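Afamin (Homo sapiens, PDB 6FAK) carries hydrophobic molecules in body fluids, binds vitamin E and keeps lipidated Wnt proteins soluble and active. Local coordinates at residues I352-I355 / Y356-L359; K379-E382 / T383-S387; A483-R486 / P487-S491. All blocks are in the same frame, centred on the assembly; numbering follows the deposited sequence. Where two conformers were deposited one is given.

Contact 1 (I352-I355 / Y356-L359)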
ATOM      1  N   ILE A 352      18.261   7.014  -9.915  1.00 24.00           N
ATOM      2  CA  ILE A 352      19.005   8.025 -10.645  1.00 24.17           C
ATOM      3  C   ILE A 352      19.594   9.088  -9.702  1.00 24.08           C
ATOM      4  O   ILE A 352      20.772   9.469  -9.841  1.00 24.07           O
ATOM      5  CB  ILE A 352      18.156   8.608 -11.829  1.00 24.43           C
ATOM      6  CG1 ILE A 352      18.062   7.504 -12.890  1.00 24.84           C
ATOM      7  CG2 ILE A 352      18.778   9.891 -12.407  1.00 24.53           C
ATOM      8  CD1 ILE A 352      17.008   7.742 -13.926  1.00 25.33           C
ATOM      9  N   VAL A 353      18.814   9.516  -8.720  1.00 24.04           N
ATOM     10  CA  VAL A 353      19.312  10.490  -7.756  1.00 24.24           C
ATOM     11  C   VAL A 353      20.506   9.902  -6.991  1.00 24.62           C
ATOM     12  O   VAL A 353      21.539  10.589  -6.826  1.00 24.38           O
ATOM     13  CB  VAL A 353      18.226  10.992  -6.791  1.00 24.23           C
ATOM     14  CG1 VAL A 353      18.839  11.917  -5.749  1.00 24.49           C
ATOM     15  CG2 VAL A 353      17.089  11.728  -7.523  1.00 24.21           C
ATOM     16  N   GLN A 354      20.395   8.646  -6.555  0.59 24.82           N
ATOM     17  CA  GLN A 354      21.487   8.010  -5.828  0.59 25.40           C
ATOM     18  C   GLN A 354      22.744   7.836  -6.658  0.59 25.54           C
ATOM     19  O   GLN A 354      23.879   8.029  -6.166  0.59 25.70           O
ATOM     20  CB  GLN A 354      21.040   6.637  -5.310  0.59 26.13           C
ATOM     21  CG  GLN A 354      22.070   5.933  -4.448  0.59 27.00           C
ATOM     22  CD  GLN A 354      22.335   6.721  -3.171  0.59 27.79           C
ATOM     23  OE1 GLN A 354      21.386   7.055  -2.443  0.59 28.35           O
ATOM     24  NE2 GLN A 354      23.601   7.073  -2.925  0.59 27.99           N
ATOM     25  N   ILE A 355      22.556   7.384  -7.886  1.00 25.71           N
ATOM     26  CA  ILE A 355      23.672   7.259  -8.832  1.00 26.36           C
ATOM     27  C   ILE A 355      24.369   8.600  -9.052  1.00 25.78           C
ATOM     28  O   ILE A 355      25.585   8.642  -9.097  1.00 25.47           O
ATOM     29  CB  ILE A 355      23.218   6.641 -10.129  1.00 27.85           C
ATOM     30  CG1 ILE A 355      22.989   5.151  -9.858  1.00 29.55           C
ATOM     31  CG2 ILE A 355      24.243   6.801 -11.250  1.00 28.60           C
ATOM     32  CD1 ILE A 355      22.168   4.508 -10.931  1.00 31.37           C
ATOM     33  N   TYR A 356      23.583   9.659  -9.210  1.00 25.46           N
ATOM     34  CA  TYR A 356      24.148  11.014  -9.373  1.00 25.41           C
ATOM     35  C   TYR A 356      24.956  11.393  -8.124  1.00 25.86           C
ATOM     36  O   TYR A 356      26.079  11.912  -8.228  1.00 26.04           O
ATOM     37  CB  TYR A 356      23.036  12.029  -9.699  1.00 25.16           C
ATOM     38  CG  TYR A 356      23.525  13.417 -10.036  1.00 25.26           C
ATOM     39  CD1 TYR A 356      24.473  13.608 -11.033  1.00 25.46           C
ATOM     40  CD2 TYR A 356      23.069  14.517  -9.343  1.00 25.28           C
ATOM     41  CE1 TYR A 356      24.937  14.862 -11.378  1.00 25.69           C
ATOM     42  CE2 TYR A 356      23.521  15.803  -9.688  1.00 25.47           C
ATOM     43  CZ  TYR A 356      24.485  15.951 -10.692  1.00 25.75           C
ATOM     44  OH  TYR A 356      25.007  17.217 -11.006  1.00 26.22           O
ATOM     45  N   LYS A 357      24.386  11.178  -6.948  1.00 26.14           N
ATOM     46  CA  LYS A 357      25.085  11.428  -5.699  1.00 27.61           C
ATOM     47  C   LYS A 357      26.413  10.642  -5.534  1.00 27.22           C
ATOM     48  O   LYS A 357      27.450  11.239  -5.206  1.00 26.72           O
ATOM     49  CB  LYS A 357      24.153  11.135  -4.533  1.00 29.63           C
ATOM     50  CG  LYS A 357      24.755  11.279  -3.159  1.00 35.07           C
ATOM     51  CD  LYS A 357      23.640  11.031  -2.117  1.00 43.19           C
ATOM     52  CE  LYS A 357      24.164  11.233  -0.701  1.00 48.69           C
ATOM     53  NZ  LYS A 357      23.103  10.896   0.294  1.00 47.64           N
ATOM     54  N   ASP A 358      26.386   9.347  -5.826  1.00 27.44           N
ATOM     55  CA  ASP A 358      27.610   8.505  -5.842  1.00 28.93           C
ATOM     56  C   ASP A 358      28.626   8.956  -6.901  1.00 28.48           C
ATOM     57  O   ASP A 358      29.833   9.001  -6.628  1.00 28.54           O
ATOM     58  CB  ASP A 358      27.272   7.011  -6.043  1.00 31.20           C
ATOM     59  CG  ASP A 358      26.356   6.479  -4.951  1.00 36.05           C
ATOM     60  OD1 ASP A 358      26.253   7.139  -3.868  1.00 41.29           O
ATOM     61  OD2 ASP A 358      25.689   5.432  -5.191  1.00 40.73           O
ATOM     62  N   LEU A 359      28.150   9.279  -8.097  1.00 28.24           N
ATOM     63  CA  LEU A 359      29.014   9.781  -9.160  1.00 28.99           C
ATOM     64  C   LEU A 359      29.821  11.018  -8.700  1.00 27.96           C
ATOM     65  O   LEU A 359      31.059  11.115  -8.935  1.00 27.62           O
ATOM     66  CB  LEU A 359      28.158  10.176 -10.387  1.00 31.77           C
ATOM     67  CG  LEU A 359      28.923  10.992 -11.457  1.00 33.39           C
ATOM     68  CD1 LEU A 359      29.629   9.985 -12.343  1.00 37.25           C
ATOM     69  CD2 LEU A 359      27.997  11.856 -12.262  1.00 34.08           C
TER
HETATM   70  O   HOH W   1      24.450   8.100   0.243  1.00 62.74           O
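Four successive i to i+4 hydrogen bonds, from the amides of Y356, K357, D358 and L359 to the carbonyls of I352, V353, Q354 and I355, carry an unbroken alpha-helix through residues 352-359. On the outer side of this turn Q354 and D358, one helical turn apart, are joined by their side chains. Q354 sends CG away from its own backbone N and then folds at chi2, 64°, which brings the amide back along the helix: in the conformer described here, one of two modelled for Q354, NE2 donates to D358 OD1 at 2.8 Å. The bond is bent, with an N-H...O angle of 139°. The acceptor lies close to the amide plane of Q354, whereas NE2 reaches OD1 from the syn side and 32° out of the carboxylate plane. The carboxylate also sits near the carbonyl of its partner, D358 CG being 3.2 Å from Q354 O. K357 runs fully extended past the amide, its CD 4.0 Å from Q354 NE2. A water accepts from K357 NZ at 3.1 Å and, weakly, from Q354 NE2. This polar strip lies on helix 346-363 of the second albumin repeat, in the all-helical albumin fold. The other side of the turn is apolar and partly buried: I352, I355 and L359 pack on helix 376-417 and V353 on helix 326-339, which the side chain of K357 also touches. Y356 leads its ring away from the strip to stack with F333, and its OH is hydrogen-bonded to the carbonyl of F312.

Contact 2 (K379-E382 / T383-S387). With NAG (2-acetamido-2-deoxy-beta-D-glucopyranose), chain D.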
ATOM      1  N   LYS A 379      25.634   7.203 -17.294  1.00 32.35           N
ATOM      2  CA  LYS A 379      25.305   6.336 -16.175  1.00 33.67           C
ATOM      3  C   LYS A 379      23.795   6.166 -16.015  1.00 31.14           C
ATOM      4  O   LYS A 379      23.334   5.057 -15.794  1.00 30.56           O
ATOM      5  CB  LYS A 379      25.893   6.830 -14.862  1.00 37.53           C
ATOM      6  CG  LYS A 379      27.390   6.815 -14.882  1.00 41.83           C
ATOM      7  CD  LYS A 379      28.004   6.595 -13.506  1.00 45.53           C
ATOM      8  CE  LYS A 379      29.498   6.780 -13.583  1.00 46.94           C
ATOM      9  NZ  LYS A 379      30.256   5.558 -13.960  1.00 46.45           N
ATOM     10  N   PHE A 380      23.036   7.258 -16.132  1.00 29.52           N
ATOM     11  CA  PHE A 380      21.543   7.180 -15.981  1.00 29.88           C
ATOM     12  C   PHE A 380      20.938   6.294 -17.056  1.00 31.34           C
ATOM     13  O   PHE A 380      20.060   5.451 -16.775  1.00 32.24           O
ATOM     14  CB  PHE A 380      20.878   8.543 -16.041  1.00 28.49           C
ATOM     15  CG  PHE A 380      21.468   9.600 -15.101  1.00 27.81           C
ATOM     16  CD1 PHE A 380      22.165   9.263 -13.932  1.00 27.54           C
ATOM     17  CD2 PHE A 380      21.256  10.932 -15.374  1.00 27.60           C
ATOM     18  CE1 PHE A 380      22.643  10.246 -13.084  1.00 27.41           C
ATOM     19  CE2 PHE A 380      21.742  11.919 -14.546  1.00 27.68           C
ATOM     20  CZ  PHE A 380      22.451  11.577 -13.397  1.00 27.39           C
ATOM     21  N   ASN A 381      21.427   6.481 -18.279  1.00 33.37           N
ATOM     22  CA  ASN A 381      20.984   5.711 -19.451  1.00 36.12           C
ATOM     23  C   ASN A 381      21.173   4.211 -19.280  1.00 34.45           C
ATOM     24  O   ASN A 381      20.242   3.450 -19.528  1.00 33.06           O
ATOM     25  CB  ASN A 381      21.688   6.237 -20.705  1.00 40.01           C
ATOM     26  CG  ASN A 381      21.212   5.552 -21.983  1.00 46.32           C
ATOM     27  OD1 ASN A 381      21.662   4.436 -22.311  1.00 44.59           O
ATOM     28  ND2 ASN A 381      20.296   6.225 -22.725  1.00 51.08           N
ATOM     29  N   GLU A 382      22.352   3.792 -18.808  1.00 35.16           N
ATOM     30  CA  GLU A 382      22.592   2.349 -18.564  1.00 37.04           C
ATOM     31  C   GLU A 382      21.670   1.761 -17.478  1.00 36.63           C
ATOM     32  O   GLU A 382      21.045   0.671 -17.659  1.00 36.73           O
ATOM     33  CB  GLU A 382      24.071   2.102 -18.238  1.00 39.90           C
ATOM     34  CG  GLU A 382      24.411   0.710 -17.731  1.00 43.37           C
ATOM     35  CD  GLU A 382      25.891   0.549 -17.460  1.00 51.39           C
ATOM     36  OE1 GLU A 382      26.210   0.184 -16.308  1.00 60.36           O
ATOM     37  OE2 GLU A 382      26.730   0.812 -18.368  1.00 50.33           O
ATOM     38  N   THR A 383      21.519   2.476 -16.364  1.00 35.71           N
ATOM     39  CA  THR A 383      20.689   1.927 -15.302  1.00 35.67           C
ATOM     40  C   THR A 383      19.226   1.840 -15.748  1.00 33.02           C
ATOM     41  O   THR A 383      18.566   0.848 -15.513  1.00 32.05           O
ATOM     42  CB  THR A 383      20.844   2.665 -13.962  1.00 38.71           C
ATOM     43  OG1 THR A 383      19.952   2.093 -13.008  1.00 41.24           O
ATOM     44  CG2 THR A 383      20.518   4.081 -14.069  1.00 42.40           C
ATOM     45  N   THR A 384      18.748   2.853 -16.461  1.00 31.80           N
ATOM     46  CA  THR A 384      17.365   2.865 -16.916  1.00 31.07           C
ATOM     47  C   THR A 384      17.084   1.794 -17.999  1.00 32.32           C
ATOM     48  O   THR A 384      16.021   1.150 -17.993  1.00 31.14           O
ATOM     49  CB  THR A 384      16.990   4.246 -17.396  1.00 31.33           C
ATOM     50  OG1 THR A 384      17.208   5.168 -16.318  1.00 30.30           O
ATOM     51  CG2 THR A 384      15.530   4.280 -17.820  1.00 32.13           C
ATOM     52  N   GLU A 385      18.028   1.616 -18.926  1.00 32.95           N
ATOM     53  CA  GLU A 385      17.926   0.532 -19.898  1.00 34.50           C
ATOM     54  C   GLU A 385      17.806  -0.812 -19.258  1.00 33.89           C
ATOM     55  O   GLU A 385      17.049  -1.620 -19.734  1.00 34.62           O
ATOM     56  CB  GLU A 385      19.150   0.514 -20.825  1.00 39.09           C
ATOM     57  CG  GLU A 385      19.107   1.599 -21.865  1.00 45.57           C
ATOM     58  CD  GLU A 385      18.121   1.314 -22.977  1.00 47.90           C
ATOM     59  OE1 GLU A 385      17.840   0.125 -23.236  1.00 49.55           O
ATOM     60  OE2 GLU A 385      17.670   2.296 -23.606  1.00 51.79           O
ATOM     61  N   LYS A 386      18.596  -1.090 -18.220  1.00 35.15           N
ATOM     62  CA  LYS A 386      18.485  -2.336 -17.484  1.00 38.13           C
ATOM     63  C   LYS A 386      17.094  -2.503 -16.886  1.00 36.39           C
ATOM     64  O   LYS A 386      16.513  -3.569 -16.984  1.00 34.50           O
ATOM     65  CB  LYS A 386      19.547  -2.463 -16.389  1.00 45.47           C
ATOM     66  CG  LYS A 386      20.959  -2.667 -16.939  1.00 54.53           C
ATOM     67  CD  LYS A 386      22.056  -2.563 -15.883  1.00 64.82           C
ATOM     68  CE  LYS A 386      23.437  -2.666 -16.522  1.00 70.49           C
ATOM     69  NZ  LYS A 386      24.388  -3.445 -15.691  1.00 75.82           N
ATOM     70  N   SER A 387      16.552  -1.446 -16.271  1.00 35.46           N
ATOM     71  CA  SER A 387      15.232  -1.551 -15.628  1.00 34.91           C
ATOM     72  C   SER A 387      14.181  -1.791 -16.692  1.00 33.16           C
ATOM     73  O   SER A 387      13.317  -2.650 -16.546  1.00 32.31           O
ATOM     74  CB  SER A 387      14.895  -0.279 -14.826  1.00 35.03           C
ATOM     75  OG  SER A 387      15.915  -0.028 -13.879  1.00 36.26           O
TER
HETATM   76  C1  NAG D 641      19.785   5.698 -23.991  1.00 56.98           C
HETATM   77  C2  NAG D 641      18.272   5.870 -24.129  1.00 59.63           C
HETATM   78  C3  NAG D 641      17.788   5.515 -25.529  1.00 66.85           C
HETATM   79  C4  NAG D 641      18.641   6.175 -26.602  1.00 68.06           C
HETATM   80  C5  NAG D 641      20.124   5.932 -26.336  1.00 66.57           C
HETATM   81  C6  NAG D 641      21.007   6.613 -27.382  1.00 69.73           C
HETATM   82  C7  NAG D 641      17.077   5.523 -22.037  1.00 59.14           C
HETATM   83  C8  NAG D 641      16.384   4.533 -21.153  1.00 60.45           C
HETATM   84  N2  NAG D 641      17.579   5.032 -23.167  1.00 55.76           N
HETATM   85  O3  NAG D 641      16.426   5.927 -25.674  1.00 65.43           O
HETATM   86  O4  NAG D 641      18.278   5.643 -27.882  1.00 70.20           O
HETATM   87  O5  NAG D 641      20.459   6.415 -25.030  1.00 58.82           O
HETATM   88  O6  NAG D 641      20.898   8.038 -27.275  1.00 76.16           O
HETATM   89  O7  NAG D 641      17.172   6.700 -21.734  1.00 72.21           O
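E382 and K386 lie side by side one helical turn apart, both heading out from helix 376-417. Their contact is made by the aliphatic parts, E382 CG meeting K386 CE at 3.7 Å. The charged ends come near without a salt bridge: E382 OE1 is 4.1 Å from K386 NZ, so any attraction between them is probably modest. T383 packs on I355 of helix 346-363. With its OG1 anti to the backbone N (chi1 177°), its methyl CG2 is turned back over the preceding turn, 3.1 Å from F380 O. F380 O also accepts from T384 N at 2.9 Å; the hydroxyl of T384 is near it too, but also bonds to E348, whose carboxylate holds S387 OG as well. N381 carries the sugar, ND2 being covalently bonded to C1 of the N-acetylglucosamine. E385, four residues on, folds at chi2 (-75°) and accepts the acetamide N-H of the sugar, N2 to OE2 2.8 Å, almost straight at 167°. The acetamide methyl C8 rests 3.4 Å from T384 CG2. Bond and methyl contact together probably limit how the first sugar can swing on its link to N381. This is an N-glycosylation site of the Asn-X-Thr sequon, N381-E382-T383, set here within a long helix, with the sugar ring projecting outward and its acetamide turned toward T384 and E385 of the next turn.

Contact 3 (A483-R486 / P487-S491)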
ATOM      1  N   ALA A 483      15.455   2.710  -2.865  1.00 28.58           N
ATOM      2  CA  ALA A 483      15.359   2.760  -4.313  1.00 27.96           C
ATOM      3  C   ALA A 483      15.773   1.460  -5.023  1.00 26.91           C
ATOM      4  O   ALA A 483      15.241   1.128  -6.039  1.00 26.17           O
ATOM      5  CB  ALA A 483      16.181   3.934  -4.846  1.00 27.98           C
ATOM      6  N   PHE A 484      16.726   0.741  -4.457  1.00 27.04           N
ATOM      7  CA  PHE A 484      17.264  -0.510  -5.014  1.00 27.41           C
ATOM      8  C   PHE A 484      16.671  -1.776  -4.360  1.00 27.82           C
ATOM      9  O   PHE A 484      17.158  -2.881  -4.600  1.00 27.23           O
ATOM     10  CB  PHE A 484      18.791  -0.525  -4.880  1.00 28.09           C
ATOM     11  CG  PHE A 484      19.462   0.444  -5.826  1.00 28.76           C
ATOM     12  CD1 PHE A 484      19.704   1.738  -5.435  1.00 28.99           C
ATOM     13  CD2 PHE A 484      19.740   0.071  -7.134  1.00 29.04           C
ATOM     14  CE1 PHE A 484      20.281   2.657  -6.318  1.00 29.26           C
ATOM     15  CE2 PHE A 484      20.303   0.994  -8.018  1.00 29.97           C
ATOM     16  CZ  PHE A 484      20.582   2.289  -7.595  1.00 29.49           C
ATOM     17  N   ARG A 485      15.600  -1.609  -3.610  1.00 28.31           N
ATOM     18  CA  ARG A 485      14.928  -2.753  -2.985  1.00 30.17           C
ATOM     19  C   ARG A 485      14.386  -3.816  -3.991  1.00 29.85           C
ATOM     20  O   ARG A 485      14.577  -5.006  -3.790  1.00 28.07           O
ATOM     21  CB  ARG A 485      13.816  -2.219  -2.062  1.00 30.60           C
ATOM     22  CG  ARG A 485      13.063  -3.307  -1.339  1.00 33.55           C
ATOM     23  CD  ARG A 485      12.583  -2.779   0.006  1.00 35.57           C
ATOM     24  NE  ARG A 485      11.587  -1.747  -0.164  1.00 39.66           N
ATOM     25  CZ  ARG A 485      10.999  -1.053   0.818  1.00 38.35           C
ATOM     26  NH1 ARG A 485      11.359  -1.239   2.102  1.00 38.79           N
ATOM     27  NH2 ARG A 485      10.072  -0.187   0.509  1.00 40.85           N
ATOM     28  N   ARG A 486      13.703  -3.389  -5.053  1.00 31.26           N
ATOM     29  CA  ARG A 486      13.186  -4.331  -6.045  1.00 33.95           C
ATOM     30  C   ARG A 486      14.344  -5.092  -6.758  1.00 34.11           C
ATOM     31  O   ARG A 486      14.349  -6.317  -6.764  1.00 33.62           O
ATOM     32  CB  ARG A 486      12.184  -3.679  -7.008  1.00 37.67           C
ATOM     33  CG  ARG A 486      11.309  -4.669  -7.802  1.00 42.57           C
ATOM     34  CD  ARG A 486      10.479  -3.957  -8.879  1.00 49.54           C
ATOM     35  NE  ARG A 486       9.993  -4.907  -9.876  1.00 57.61           N
ATOM     36  CZ  ARG A 486       9.807  -4.704 -11.180  1.00 54.68           C
ATOM     37  NH1 ARG A 486      10.009  -3.513 -11.724  1.00 50.62           N
ATOM     38  NH2 ARG A 486       9.353  -5.684 -11.932  1.00 57.13           N
ATOM     39  N   PRO A 487      15.333  -4.384  -7.316  1.00 34.56           N
ATOM     40  CA  PRO A 487      16.538  -5.106  -7.809  1.00 34.14           C
ATOM     41  C   PRO A 487      17.210  -6.082  -6.810  1.00 32.99           C
ATOM     42  O   PRO A 487      17.649  -7.145  -7.222  1.00 32.24           O
ATOM     43  CB  PRO A 487      17.498  -3.988  -8.198  1.00 34.47           C
ATOM     44  CG  PRO A 487      16.623  -2.798  -8.463  1.00 35.25           C
ATOM     45  CD  PRO A 487      15.380  -2.933  -7.634  1.00 34.07           C
ATOM     46  N   CYS A 488      17.264  -5.718  -5.536  1.00 30.93           N
ATOM     47  CA  CYS A 488      17.795  -6.574  -4.482  1.00 31.24           C
ATOM     48  C   CYS A 488      16.990  -7.900  -4.345  1.00 30.53           C
ATOM     49  O   CYS A 488      17.582  -8.997  -4.367  1.00 31.12           O
ATOM     50  CB  CYS A 488      17.789  -5.848  -3.143  1.00 30.60           C
ATOM     51  SG  CYS A 488      18.642  -6.746  -1.853  1.00 32.73           S
ATOM     52  N   PHE A 489      15.675  -7.768  -4.207  1.00 29.10           N
ATOM     53  CA  PHE A 489      14.758  -8.904  -4.173  1.00 30.16           C
ATOM     54  C   PHE A 489      14.891  -9.841  -5.386  1.00 32.72           C
ATOM     55  O   PHE A 489      14.900 -11.066  -5.213  1.00 30.16           O
ATOM     56  CB  PHE A 489      13.314  -8.447  -4.001  1.00 30.64           C
ATOM     57  CG  PHE A 489      12.940  -8.308  -2.575  1.00 30.55           C
ATOM     58  CD1 PHE A 489      12.713  -9.449  -1.803  1.00 30.56           C
ATOM     59  CD2 PHE A 489      12.898  -7.076  -1.958  1.00 31.21           C
ATOM     60  CE1 PHE A 489      12.427  -9.348  -0.448  1.00 31.93           C
ATOM     61  CE2 PHE A 489      12.587  -6.962  -0.578  1.00 32.04           C
ATOM     62  CZ  PHE A 489      12.346  -8.101   0.174  1.00 31.33           C
ATOM     63  N   GLU A 490      15.052  -9.247  -6.582  1.00 35.44           N
ATOM     64  CA  GLU A 490      15.276  -9.996  -7.835  1.00 39.25           C
ATOM     65  C   GLU A 490      16.568 -10.796  -7.847  1.00 35.68           C
ATOM     66  O   GLU A 490      16.661 -11.737  -8.593  1.00 40.36           O
ATOM     67  CB  GLU A 490      15.288  -9.069  -9.083  1.00 45.94           C
ATOM     68  CG  GLU A 490      14.044  -8.205  -9.353  1.00 54.20           C
ATOM     69  CD  GLU A 490      12.738  -8.948  -9.370  1.00 65.76           C
ATOM     70  OE1 GLU A 490      12.689 -10.060  -9.935  1.00 84.18           O
ATOM     71  OE2 GLU A 490      11.743  -8.407  -8.842  1.00 70.88           O
ATOM     72  N   SER A 491      17.551 -10.416  -7.055  1.00 33.41           N
ATOM     73  CA  SER A 491      18.786 -11.133  -6.969  1.00 34.19           C
ATOM     74  C   SER A 491      18.808 -12.328  -5.987  1.00 33.42           C
ATOM     75  O   SER A 491      19.788 -13.045  -5.965  1.00 33.48           O
ATOM     76  CB  SER A 491      19.911 -10.162  -6.603  1.00 37.27           C
ATOM     77  OG  SER A 491      19.942  -9.882  -5.192  1.00 40.29           O
TER
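R486 and E490 meet one turn apart along helix 485-490, and the arginine is the longer of the two arms. Its CB lies against the ring of the next residue, 3.3 Å from P487 CD. CG, anti to the backbone N (chi1 -163°), passes E490 OE2 at 3.9 Å. The chain then stays extended to NE, the side chain touching A454 and D455 of helix 446-462 on its way out. R486 NE stands 4.0 Å from E490 OE2, beyond a salt bridge; the guanidinium and carboxylate planes are 80° apart. NE is buried with no partner in the model. Past it the two ends are held by helix 446-462 and helix 376-417, NH1 in a salt bridge with D451 and NH2 in one with E394. E490 reaches back toward the arginine because its chain bends at chi2, and its CG lies 3.2 Å from R486 O.

Backbone bonds from C488 to F484, F489 to R485 and E490 to R486 form this short helix, with F484 at the N-cap position. P487, in the first turn, has no N-H to give; P487 CG is 4.4 Å from F484 CD2, a loose apolar contact. R485 and F489 run side by side, R485 CG meeting the edge of the ring in its plane, 3.8 Å from F489 CE2, while F489 stacks on F458. C488 is disulfide-bonded to C477 and its carbonyl accepts from both N and OG of S491, S491 OG to C488 O being 2.7 Å, in the carbonyl plane on a lone pair. With two carboxylates bound and E490 nearby, the charge of R486 is probably well compensated, and the salt bridges at NH1 and NH2 probably hold the guanidinium in one orientation, so that a short helix pinned by a disulfide is also tied by charge to two longer ones.

Overall arrangement
From the N terminus, contact 1 comes first, on helix 346-363; contact 2 follows near the start of helix 376-417, and contact 3 lies farther on, on the short helix 485-490. Each is a local turn between adjoining segments, so none closes a long loop and none nests in or crosses another. Contacts 1 and 2 pack directly, with centres 12 Å apart, through the pairs L359-K379, I352-T384, I355-T383 and Y356-F380, which join their two helices. Contact 3 touches contact 1 where F484 meets Q354, bringing the third albumin repeat against the second. Contacts 2 and 3 do not touch, their nearest atoms being about 5 Å apart.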